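Local coordinates for Iron(III) ABC transporter, periplasmic iron-compound-binding protein (PDB 3TEF) that probably binds ferric catecholate siderophores in the periplasm and passes them to an ABC transporter for iron uptake, at residues I103-E108 with Q119-L124; Q111-S116 with Y182-F187; A143-I148 with Q272-M277; N175-S180 with A259-I264. One frame throughout, in Å; residues are numbered along the deposited sequence.

Contact 1 of 4, residues I103-E108 with Q119-L124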
# COMPACT_ATOMS: atom_id res chain seq x y z
N ILE A 103 2.32 -2.85 16.83
CA ILE A 103 1.59 -3.66 15.88
C ILE A 103 2.06 -3.32 14.49
O ILE A 103 2.28 -2.14 14.17
CB ILE A 103 0.08 -3.39 15.97
CG1 ILE A 103 -0.48 -3.93 17.29
CG2 ILE A 103 -0.67 -3.99 14.77
CD1 ILE A 103 -1.89 -3.43 17.57
N VAL A 104 2.19 -4.34 13.65
CA VAL A 104 2.51 -4.12 12.24
C VAL A 104 1.23 -4.05 11.42
O VAL A 104 0.32 -4.85 11.59
CB VAL A 104 3.46 -5.20 11.68
CG1 VAL A 104 3.62 -5.01 10.17
CG2 VAL A 104 4.80 -5.12 12.36
N PHE A 105 1.17 -3.05 10.55
CA PHE A 105 -0.01 -2.78 9.72
C PHE A 105 0.43 -2.97 8.28
O PHE A 105 1.21 -2.17 7.75
CB PHE A 105 -0.49 -1.33 9.99
CG PHE A 105 -1.75 -0.94 9.24
CD1 PHE A 105 -3.00 -1.16 9.81
CD2 PHE A 105 -1.68 -0.32 8.00
CE1 PHE A 105 -4.17 -0.79 9.15
CE2 PHE A 105 -2.85 0.04 7.32
CZ PHE A 105 -4.09 -0.20 7.90
N ALA A 106 -0.02 -4.06 7.66
CA ALA A 106 0.54 -4.42 6.37
C ALA A 106 -0.32 -5.42 5.62
O ALA A 106 -1.07 -6.18 6.22
CB ALA A 106 1.97 -5.01 6.56
N ALA A 107 -0.18 -5.41 4.30
CA ALA A 107 -0.84 -6.38 3.43
C ALA A 107 -0.01 -7.65 3.33
O ALA A 107 1.21 -7.61 3.51
CB ALA A 107 -1.01 -5.81 2.06
N GLU A 108 -0.65 -8.77 3.01
CA GLU A 108 0.06 -10.05 2.80
C GLU A 108 -0.21 -10.59 1.40
O GLU A 108 -1.36 -10.77 1.01
CB GLU A 108 -0.37 -11.08 3.85
CG GLU A 108 -0.11 -10.65 5.28
CD GLU A 108 1.35 -10.39 5.54
OE1 GLU A 108 2.19 -11.07 4.92
OE2 GLU A 108 1.65 -9.47 6.33
N GLN A 119 -8.37 -7.39 7.52
CA GLN A 119 -7.93 -7.74 8.85
C GLN A 119 -7.16 -6.60 9.50
O GLN A 119 -7.27 -6.41 10.71
CB GLN A 119 -7.10 -9.03 8.86
CG GLN A 119 -6.85 -9.56 10.26
CD GLN A 119 -8.14 -9.74 11.05
OE1 GLN A 119 -9.08 -10.39 10.59
NE2 GLN A 119 -8.21 -9.12 12.23
N GLN A 120 -6.38 -5.85 8.71
CA GLN A 120 -5.62 -4.75 9.30
C GLN A 120 -6.59 -3.69 9.82
O GLN A 120 -6.38 -3.13 10.91
CB GLN A 120 -4.64 -4.10 8.29
CG GLN A 120 -3.72 -5.07 7.55
CD GLN A 120 -3.03 -6.08 8.48
OE1 GLN A 120 -3.35 -7.27 8.46
NE2 GLN A 120 -2.10 -5.60 9.28
N TRP A 121 -7.63 -3.39 9.05
CA TRP A 121 -8.62 -2.42 9.52
C TRP A 121 -9.38 -2.97 10.73
O TRP A 121 -9.63 -2.26 11.69
CB TRP A 121 -9.60 -2.00 8.41
CG TRP A 121 -8.97 -1.38 7.19
CD1 TRP A 121 -7.64 -1.08 6.98
CD2 TRP A 121 -9.65 -1.00 5.99
NE1 TRP A 121 -7.47 -0.54 5.73
CE2 TRP A 121 -8.69 -0.49 5.10
CE3 TRP A 121 -11.00 -1.05 5.58
CZ2 TRP A 121 -9.03 -0.02 3.82
CZ3 TRP A 121 -11.33 -0.59 4.31
CH2 TRP A 121 -10.35 -0.09 3.45
N ARG A 122 -9.72 -4.26 10.68
CA ARG A 122 -10.39 -4.87 11.83
C ARG A 122 -9.52 -4.82 13.08
O ARG A 122 -10.03 -4.62 14.18
CB ARG A 122 -10.87 -6.30 11.51
CG ARG A 122 -12.14 -6.30 10.66
CD ARG A 122 -12.67 -7.71 10.34
NE ARG A 122 -13.91 -7.58 9.59
CZ ARG A 122 -14.08 -7.98 8.33
NH1 ARG A 122 -13.09 -8.57 7.68
NH2 ARG A 122 -15.26 -7.80 7.74
N ASN A 123 -8.21 -4.98 12.90
CA ASN A 123 -7.28 -4.84 14.02
C ASN A 123 -7.36 -3.45 14.66
O ASN A 123 -7.41 -3.33 15.89
CB ASN A 123 -5.84 -5.14 13.59
CG ASN A 123 -5.58 -6.63 13.44
OD1 ASN A 123 -6.39 -7.46 13.85
ND2 ASN A 123 -4.44 -6.97 12.85
N LEU A 124 -7.35 -2.41 13.83
CA LEU A 124 -7.58 -1.06 14.31
C LEU A 124 -8.93 -0.94 15.02
O LEU A 124 -9.03 -0.33 16.10
CB LEU A 124 -7.51 -0.05 13.16
CG LEU A 124 -6.17 0.05 12.43
CD1 LEU A 124 -6.21 1.24 11.46
CD2 LEU A 124 -5.06 0.25 13.46
O HOH W 1 -2.53 -5.00 11.96

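Contact 2 of 4, residues Q111-S116 with Y182-F187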
# COMPACT_ATOMS: atom_id res chain seq x y z
N GLN A 111 -2.20 -14.36 1.23
CA GLN A 111 -3.66 -14.35 1.40
C GLN A 111 -4.34 -13.34 0.48
O GLN A 111 -5.54 -13.43 0.21
CB GLN A 111 -4.07 -14.15 2.86
CG GLN A 111 -3.38 -13.00 3.55
CD GLN A 111 -3.72 -12.94 5.03
OE1 GLN A 111 -2.83 -12.88 5.88
NE2 GLN A 111 -5.01 -12.95 5.34
N GLY A 112 -3.57 -12.38 -0.02
CA GLY A 112 -4.09 -11.39 -0.95
C GLY A 112 -4.29 -10.04 -0.30
O GLY A 112 -4.63 -9.94 0.88
N TYR A 113 -4.10 -8.99 -1.09
CA TYR A 113 -4.20 -7.62 -0.58
C TYR A 113 -5.50 -7.32 0.18
O TYR A 113 -5.47 -6.85 1.32
CB TYR A 113 -4.03 -6.60 -1.70
CG TYR A 113 -4.20 -5.18 -1.20
CD1 TYR A 113 -3.13 -4.51 -0.60
CD2 TYR A 113 -5.42 -4.52 -1.31
CE1 TYR A 113 -3.27 -3.23 -0.13
CE2 TYR A 113 -5.58 -3.22 -0.83
CZ TYR A 113 -4.49 -2.59 -0.24
OH TYR A 113 -4.61 -1.32 0.25
N TRP A 114 -6.65 -7.59 -0.43
CA TRP A 114 -7.91 -7.16 0.19
C TRP A 114 -8.30 -7.98 1.43
O TRP A 114 -8.69 -7.41 2.45
CB TRP A 114 -9.05 -7.07 -0.84
CG TRP A 114 -10.39 -6.64 -0.27
CD1 TRP A 114 -11.60 -7.24 -0.48
CD2 TRP A 114 -10.65 -5.52 0.60
NE1 TRP A 114 -12.59 -6.58 0.20
CE2 TRP A 114 -12.03 -5.52 0.88
CE3 TRP A 114 -9.84 -4.53 1.18
CZ2 TRP A 114 -12.64 -4.56 1.70
CZ3 TRP A 114 -10.44 -3.58 2.00
CH2 TRP A 114 -11.83 -3.60 2.26
N GLU A 115 -8.15 -9.30 1.37
CA GLU A 115 -8.43 -10.12 2.54
C GLU A 115 -7.54 -9.70 3.71
O GLU A 115 -8.01 -9.56 4.83
CB GLU A 115 -8.28 -11.61 2.25
CG GLU A 115 -9.17 -12.13 1.13
CD GLU A 115 -10.62 -12.29 1.55
OE1 GLU A 115 -10.99 -11.77 2.63
OE2 GLU A 115 -11.39 -12.93 0.80
N SER A 116 -6.26 -9.47 3.45
CA SER A 116 -5.36 -9.09 4.52
C SER A 116 -5.59 -7.66 5.00
O SER A 116 -5.51 -7.38 6.19
CB SER A 116 -3.88 -9.33 4.16
OG SER A 116 -3.46 -8.52 3.08
N TYR A 182 -4.48 -9.10 -9.27
CA TYR A 182 -4.83 -10.43 -9.77
C TYR A 182 -5.82 -11.16 -8.87
O TYR A 182 -6.79 -11.75 -9.35
CB TYR A 182 -3.54 -11.25 -9.97
CG TYR A 182 -2.60 -10.52 -10.88
CD1 TYR A 182 -2.88 -10.42 -12.23
CD2 TYR A 182 -1.47 -9.86 -10.39
CE1 TYR A 182 -2.06 -9.72 -13.09
CE2 TYR A 182 -0.63 -9.15 -11.25
CZ TYR A 182 -0.94 -9.09 -12.60
OH TYR A 182 -0.13 -8.40 -13.48
N LYS A 183 -5.58 -11.10 -7.56
CA LYS A 183 -6.37 -11.85 -6.60
C LYS A 183 -7.68 -11.16 -6.21
O LYS A 183 -8.67 -11.82 -5.88
CB LYS A 183 -5.55 -12.17 -5.35
CG LYS A 183 -4.30 -12.99 -5.63
CD LYS A 183 -3.70 -13.59 -4.37
CE LYS A 183 -2.42 -14.35 -4.69
NZ LYS A 183 -1.87 -15.06 -3.50
N ASP A 184 -7.68 -9.83 -6.26
CA ASP A 184 -8.85 -9.07 -5.81
C ASP A 184 -9.58 -8.39 -6.94
O ASP A 184 -10.80 -8.34 -6.93
CB ASP A 184 -8.44 -8.03 -4.77
CG ASP A 184 -7.76 -8.65 -3.58
OD1 ASP A 184 -8.24 -9.69 -3.09
OD2 ASP A 184 -6.73 -8.10 -3.13
N PHE A 185 -8.85 -7.86 -7.91
CA PHE A 185 -9.47 -7.09 -8.98
C PHE A 185 -9.78 -7.96 -10.20
O PHE A 185 -10.44 -7.50 -11.14
CB PHE A 185 -8.57 -5.92 -9.36
CG PHE A 185 -8.57 -4.81 -8.34
CD1 PHE A 185 -9.75 -4.26 -7.88
CD2 PHE A 185 -7.37 -4.33 -7.82
CE1 PHE A 185 -9.76 -3.24 -6.94
CE2 PHE A 185 -7.36 -3.30 -6.87
CZ PHE A 185 -8.55 -2.75 -6.44
N GLY A 186 -9.28 -9.19 -10.19
CA GLY A 186 -9.70 -10.20 -11.15
C GLY A 186 -9.00 -10.26 -12.49
O GLY A 186 -9.49 -10.91 -13.41
N PHE A 187 -7.85 -9.60 -12.62
CA PHE A 187 -7.06 -9.75 -13.83
C PHE A 187 -6.31 -11.07 -13.78
O PHE A 187 -6.07 -11.61 -12.71
CB PHE A 187 -6.04 -8.61 -13.95
CG PHE A 187 -6.63 -7.29 -14.34
CD1 PHE A 187 -6.98 -7.03 -15.65
CD2 PHE A 187 -6.79 -6.29 -13.39
CE1 PHE A 187 -7.50 -5.81 -16.01
CE2 PHE A 187 -7.32 -5.06 -13.74
CZ PHE A 187 -7.67 -4.81 -15.05

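Contact 3 of 4, residues A143-I148 with Q272-M277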
# COMPACT_ATOMS: atom_id res chain seq x y z
N ALA A 143 -17.76 -4.10 -1.78
CA ALA A 143 -18.68 -4.14 -2.92
C ALA A 143 -17.99 -3.66 -4.19
O ALA A 143 -18.24 -4.18 -5.28
CB ALA A 143 -19.93 -3.31 -2.64
N GLN A 144 -17.11 -2.67 -4.03
CA GLN A 144 -16.32 -2.11 -5.12
C GLN A 144 -15.33 -3.14 -5.69
O GLN A 144 -15.24 -3.31 -6.91
CB GLN A 144 -15.60 -0.85 -4.66
CG GLN A 144 -16.52 0.33 -4.32
CD GLN A 144 -15.81 1.48 -3.62
OE1 GLN A 144 -14.97 1.27 -2.75
NE2 GLN A 144 -16.15 2.71 -4.01
N PHE A 145 -14.60 -3.81 -4.80
CA PHE A 145 -13.74 -4.91 -5.20
C PHE A 145 -14.52 -5.97 -5.97
O PHE A 145 -14.08 -6.43 -7.03
CB PHE A 145 -13.08 -5.57 -3.99
CG PHE A 145 -11.77 -4.93 -3.58
CD1 PHE A 145 -10.59 -5.24 -4.24
CD2 PHE A 145 -11.73 -4.02 -2.54
CE1 PHE A 145 -9.38 -4.65 -3.87
CE2 PHE A 145 -10.53 -3.43 -2.16
CZ PHE A 145 -9.36 -3.74 -2.82
N LYS A 146 -15.66 -6.36 -5.42
CA LYS A 146 -16.43 -7.46 -6.00
C LYS A 146 -16.91 -7.10 -7.40
O LYS A 146 -16.88 -7.93 -8.32
CB LYS A 146 -17.63 -7.81 -5.11
CG LYS A 146 -17.25 -8.35 -3.74
CD LYS A 146 -16.53 -9.69 -3.84
CE LYS A 146 -16.11 -10.21 -2.46
NZ LYS A 146 -17.26 -10.38 -1.52
N SER A 147 -17.34 -5.85 -7.58
CA SER A 147 -17.85 -5.40 -8.87
C SER A 147 -16.75 -5.39 -9.93
O SER A 147 -16.95 -5.88 -11.04
CB SER A 147 -18.50 -4.03 -8.75
OG SER A 147 -17.55 -3.04 -8.38
N ILE A 148 -15.58 -4.86 -9.58
CA ILE A 148 -14.45 -4.83 -10.50
C ILE A 148 -14.02 -6.23 -10.90
O ILE A 148 -13.78 -6.51 -12.08
CB ILE A 148 -13.23 -4.13 -9.88
CG1 ILE A 148 -13.54 -2.65 -9.64
CG2 ILE A 148 -12.01 -4.32 -10.76
CD1 ILE A 148 -12.59 -1.98 -8.66
N GLN A 272 -8.46 4.82 -3.46
CA GLN A 272 -7.79 5.23 -4.69
C GLN A 272 -7.45 4.06 -5.62
O GLN A 272 -7.56 4.19 -6.84
CB GLN A 272 -6.53 6.05 -4.37
CG GLN A 272 -5.84 6.63 -5.60
CD GLN A 272 -6.67 7.70 -6.28
OE1 GLN A 272 -7.07 8.67 -5.65
NE2 GLN A 272 -6.96 7.50 -7.57
N MET A 273 -7.01 2.94 -5.05
CA MET A 273 -6.78 1.75 -5.87
C MET A 273 -8.04 1.37 -6.62
O MET A 273 -7.99 1.05 -7.81
CB MET A 273 -6.32 0.57 -5.00
CG MET A 273 -4.97 0.80 -4.31
SD MET A 273 -4.63 -0.42 -3.04
CE MET A 273 -4.62 -1.92 -4.03
N VAL A 274 -9.17 1.36 -5.92
CA VAL A 274 -10.46 1.08 -6.55
C VAL A 274 -10.75 2.07 -7.68
O VAL A 274 -11.12 1.67 -8.80
CB VAL A 274 -11.60 1.11 -5.51
CG1 VAL A 274 -12.95 1.22 -6.22
CG2 VAL A 274 -11.55 -0.14 -4.64
N ALA A 275 -10.58 3.36 -7.40
CA ALA A 275 -10.79 4.38 -8.42
C ALA A 275 -9.90 4.15 -9.64
O ALA A 275 -10.35 4.29 -10.78
CB ALA A 275 -10.57 5.78 -7.86
N ASP A 276 -8.64 3.80 -9.40
CA ASP A 276 -7.71 3.56 -10.51
C ASP A 276 -8.17 2.39 -11.37
O ASP A 276 -8.11 2.45 -12.60
CB ASP A 276 -6.28 3.29 -10.02
CG ASP A 276 -5.58 4.54 -9.50
OD1 ASP A 276 -6.04 5.67 -9.78
OD2 ASP A 276 -4.54 4.38 -8.82
N MET A 277 -8.62 1.31 -10.72
CA MET A 277 -9.07 0.12 -11.44
C MET A 277 -10.35 0.42 -12.23
O MET A 277 -10.48 -0.01 -13.38
CB MET A 277 -9.28 -1.05 -10.48
CG MET A 277 -8.00 -1.62 -9.84
SD MET A 277 -6.92 -2.63 -10.91
CE MET A 277 -5.95 -1.36 -11.71

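Contact 4 of 4, residues N175-S180 with A259-I264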
# COMPACT_ATOMS: atom_id res chain seq x y z
N ASN A 175 1.55 -13.08 -6.67
CA ASN A 175 2.07 -13.37 -5.34
C ASN A 175 3.09 -12.33 -4.89
O ASN A 175 4.13 -12.65 -4.31
CB ASN A 175 2.63 -14.78 -5.29
CG ASN A 175 1.55 -15.83 -5.54
OD1 ASN A 175 0.47 -15.78 -4.94
ND2 ASN A 175 1.82 -16.76 -6.45
N SER A 176 2.77 -11.08 -5.16
CA SER A 176 3.65 -9.97 -4.90
C SER A 176 2.91 -8.91 -4.10
O SER A 176 1.73 -9.06 -3.76
CB SER A 176 4.10 -9.34 -6.22
OG SER A 176 3.04 -8.58 -6.78
N ARG A 177 3.61 -7.82 -3.81
CA ARG A 177 2.99 -6.70 -3.11
C ARG A 177 1.81 -6.15 -3.92
O ARG A 177 0.97 -5.45 -3.36
CB ARG A 177 4.02 -5.60 -2.88
CG ARG A 177 4.63 -5.04 -4.16
CD ARG A 177 5.87 -4.21 -3.84
NE ARG A 177 5.54 -3.06 -3.01
CZ ARG A 177 6.40 -2.46 -2.18
NH1 ARG A 177 7.65 -2.91 -2.06
NH2 ARG A 177 6.00 -1.41 -1.47
N PHE A 178 1.76 -6.46 -5.21
CA PHE A 178 0.64 -5.99 -6.05
C PHE A 178 -0.37 -7.11 -6.31
O PHE A 178 -1.03 -7.13 -7.35
CB PHE A 178 1.14 -5.37 -7.36
CG PHE A 178 2.07 -4.22 -7.16
CD1 PHE A 178 1.61 -3.02 -6.66
CD2 PHE A 178 3.42 -4.34 -7.45
CE1 PHE A 178 2.48 -1.95 -6.45
CE2 PHE A 178 4.30 -3.28 -7.26
CZ PHE A 178 3.82 -2.08 -6.77
N SER A 179 -0.48 -8.03 -5.36
CA SER A 179 -1.43 -9.14 -5.47
C SER A 179 -2.86 -8.68 -5.78
O SER A 179 -3.61 -9.39 -6.46
CB SER A 179 -1.41 -10.00 -4.20
OG SER A 179 -1.95 -9.31 -3.09
N SER A 180 -3.22 -7.50 -5.30
CA SER A 180 -4.57 -6.95 -5.50
C SER A 180 -5.03 -7.03 -6.96
O SER A 180 -6.19 -7.36 -7.24
CB SER A 180 -4.61 -5.50 -5.05
OG SER A 180 -3.60 -4.78 -5.73
N ALA A 259 -0.90 5.46 -3.38
CA ALA A 259 -1.93 4.52 -2.98
C ALA A 259 -1.46 3.07 -3.10
O ALA A 259 -1.76 2.26 -2.23
CB ALA A 259 -3.20 4.71 -3.79
N TRP A 260 -0.75 2.75 -4.18
CA TRP A 260 -0.38 1.36 -4.48
C TRP A 260 0.94 0.90 -3.88
O TRP A 260 1.13 -0.29 -3.60
CB TRP A 260 -0.33 1.13 -6.00
CG TRP A 260 -1.68 1.19 -6.68
CD1 TRP A 260 -2.35 2.32 -7.04
CD2 TRP A 260 -2.48 0.09 -7.12
NE1 TRP A 260 -3.54 1.99 -7.65
CE2 TRP A 260 -3.64 0.62 -7.71
CE3 TRP A 260 -2.35 -1.31 -7.03
CZ2 TRP A 260 -4.65 -0.18 -8.24
CZ3 TRP A 260 -3.35 -2.10 -7.56
CH2 TRP A 260 -4.48 -1.54 -8.16
N TYR A 261 1.85 1.84 -3.68
CA TYR A 261 3.23 1.50 -3.35
C TYR A 261 3.64 1.99 -1.95
O TYR A 261 4.31 1.28 -1.20
CB TYR A 261 4.16 2.05 -4.43
CG TYR A 261 5.62 1.72 -4.21
CD1 TYR A 261 6.09 0.43 -4.37
CD2 TYR A 261 6.52 2.71 -3.85
CE1 TYR A 261 7.44 0.13 -4.17
CE2 TYR A 261 7.87 2.43 -3.64
CZ TYR A 261 8.31 1.14 -3.81
OH TYR A 261 9.65 0.86 -3.60
N ILE A 262 3.24 3.20 -1.61
CA ILE A 262 3.65 3.82 -0.35
C ILE A 262 2.70 3.55 0.82
O ILE A 262 3.11 3.04 1.86
CB ILE A 262 3.81 5.36 -0.49
CG1 ILE A 262 4.88 5.71 -1.54
CG2 ILE A 262 4.12 6.00 0.86
CD1 ILE A 262 6.28 5.30 -1.17
N ALA A 263 1.42 3.87 0.63
CA ALA A 263 0.46 3.91 1.73
C ALA A 263 -0.25 2.57 1.82
O ALA A 263 -1.47 2.47 1.73
CB ALA A 263 -0.55 5.04 1.51
N ILE A 264 0.55 1.53 2.02
CA ILE A 264 0.05 0.16 1.98
C ILE A 264 -1.09 -0.08 2.96
O ILE A 264 -0.96 0.17 4.16
CB ILE A 264 1.20 -0.81 2.25
CG1 ILE A 264 2.24 -0.72 1.13
CG2 ILE A 264 0.66 -2.23 2.42
CD1 ILE A 264 3.58 -1.35 1.49
O HOH W 2 2.97 -2.04 -2.42

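Contact 1 of 4, residues I103-E108 with Q119-L124
The F105 ring packs against Q120, W121 and L124 in a buried contact between the end of edge strand 102-104 and helix 113-128 behind it. F105 carries most of the apolar side. With CG anti to the backbone N (chi1 -177°), the ring is carried to the helix. Its CE1 atom lies 3.5 Å from CB of Q120 and 3.7 Å from CD1 of L124, both approached obliquely. F105 CZ lies at the edge of the W121 indole, 3.8 Å from its CD1 and near the plane of both rings. F105 and L124 also touch A32 of helix 27-35. W121 NE1 is hydrogen-bonded to the carbonyl of S265.

The polar part lies next to the strand end. The bend of the Q120 chain at chi2 brings its side chain beside the backbone of A106. One water joins the strand to the helix one turn further on. It donates to V104 O at 2.9 Å and accepts from N123 ND2 at 2.9 Å. N123 ND2 also bonds E7 O, so strand 3-8 is tied in as well. I103 bonds I83 and I85 of the neighbouring parallel strand. A parallel strand running out into a loop, with a helix packed behind it, is typical of the alpha/beta lobe of a periplasmic binding protein.

Contact 2 of 4, residues Q111-S116 with Y182-F187
D184 lays its carboxylate over the first turn of helix 113-128, against CB of W114. This is a side-chain acceptor at a helix N-terminus, and it comes from outside the helix. G112 holds the N-cap position. Helix 113-128 starts at the lobe boundary and runs back into the N-terminal lobe, while D184 comes from helix 180-184 at the C-terminal lobe. The contact therefore sits where the two lobes of the binding-protein fold meet.

D184 CG, set anti to its own carbonyl carbon (chi1 -57°), comes within 3.4 Å of W114 CB. D184 OD2 also touches CB of Y113 at 3.4 Å, near the plane of the tyrosine ring. The helix end probably stabilises the negative charge, although E115 OE2 carries a like charge 6.0 Å from D184 OD1.

K183 runs extended past G112, its CD 4.1 Å from the glycine CA. Its NZ bonds the carbonyls of A109 and D110. W114 turns its indole toward helix 131-154, where NE1 bonds D142. The one direct hydrogen bond between the segments runs from W114 N to D184 OD2, 2.7 Å long with an angle of 152° at the hydrogen, from above the carboxylate plane.

Contact 3 of 4, residues A143-I148 with Q272-M277
Helix-to-helix packing joins 131-154, the long helix spanning the two lobes, to the C-terminal helix 267-279. V274 is the central residue. It faces Q144, F145 and I148 of the long helix. The two short segments run nearly parallel, with 24° between their axes and 10.4 Å at closest approach.

Q144 crosses V274 at about a right angle. Its CB touches V274 CG1 at 3.7 Å, and its extended chain carries the amide on past the same methyl, with CD 3.9 Å from it. V274 CG1, set anti to the backbone N (chi1 163°), is thus the methyl that meets Q144 most closely. The other methyl, CG2, approaches the F145 ring obliquely, 4.2 Å from CE2. F145 also stacks with W114 and F185, so this ring links the helix pair to the neighbouring aromatic group.

I148 extends through CG1, and only its terminal CD1 makes the contact. CD1 lies 3.9 Å from M277 CB and 4.0 Å from V274 CG1. It also rests on the backbone carbonyl of V274. The M277 chain bends at chi2 and chi3 and leads away to F185, F187 and W260.

Within the segments, side-chain bonds stay inside each helix. S147 OG donates to Q144 O at 2.8 Å. Q144 O also accepts from I148 N, and both donors come from the same face of its plane. Q272 NE2 donates to D276 OD1, while D276 OD2 reaches W260 and D256. Between the two segments there is packing, mostly of carbon atoms, with the Q144 amide and V274 O also in contact. The pairing therefore depends on shape and burial rather than on directed bonds.

Contact 4 of 4, residues N175-S180 with A259-I264
R177 and Y261 pack as flat groups: Y261 CE1 sits over the centre of one guanidinium face, 3.4 Å from CZ of R177, with the two planes 28° apart. The R177 chain bends at chi3. R88 makes a cation-pi contact with the same tyrosine, and R221 bonds its hydroxyl.

Polar links are few. R177 NH2 gives a weak hydrogen bond to Y261 O, 3.2 Å long with an angle of 126° at the hydrogen; R88 also bonds this carbonyl. A water accepts from R177 NE at 2.8 Å and donates to W260 O at 2.8 Å.

In the fold, the loop before helix 180-184 here meets the end of helix 257-262, between the lobes. Siderophores bind between the lobes in this family. The loop is shaped by a type I turn from S176 to S179 and an ST turn in which F178 N bonds S176 OG at 2.9 Å.

Apolar contacts adjoin the arginine, whose CG covers part of one F178 ring face. F178 CE1 is 4.2 Å from W260 CB, and CZ reaches Y261 CD1 at 4.1 Å. Polar atoms pack on ring carbons too: W260 O on F178 CE1, and S180 OG 3.3 Å from W260 CZ3. W260 NE1 bonds D276.

Overall arrangement
Contacts 2, 3 and 4 form one connected group, and contact 1, inside the N-terminal lobe, touches contacts 2 and 4 directly. The centres of contacts 2 and 4 are about 10 Å apart, those of 2 and 3 about 11 Å, and those of 1 and 3 about 20 Å. Helix 113-128 serves both contact 1 and contact 2. Helix 131-154 follows it into contact 3 and is probably the helix that connects the lobes. Along the chain, contacts 1 and 2 alternate their segments, as do 2 and 3 and also 2 and 4. Contact 4 is nested within the loop closed by contact 3. Contacts 2 and 4 probably join the lobes, consistent with the helix-linked architecture of this binding-protein family.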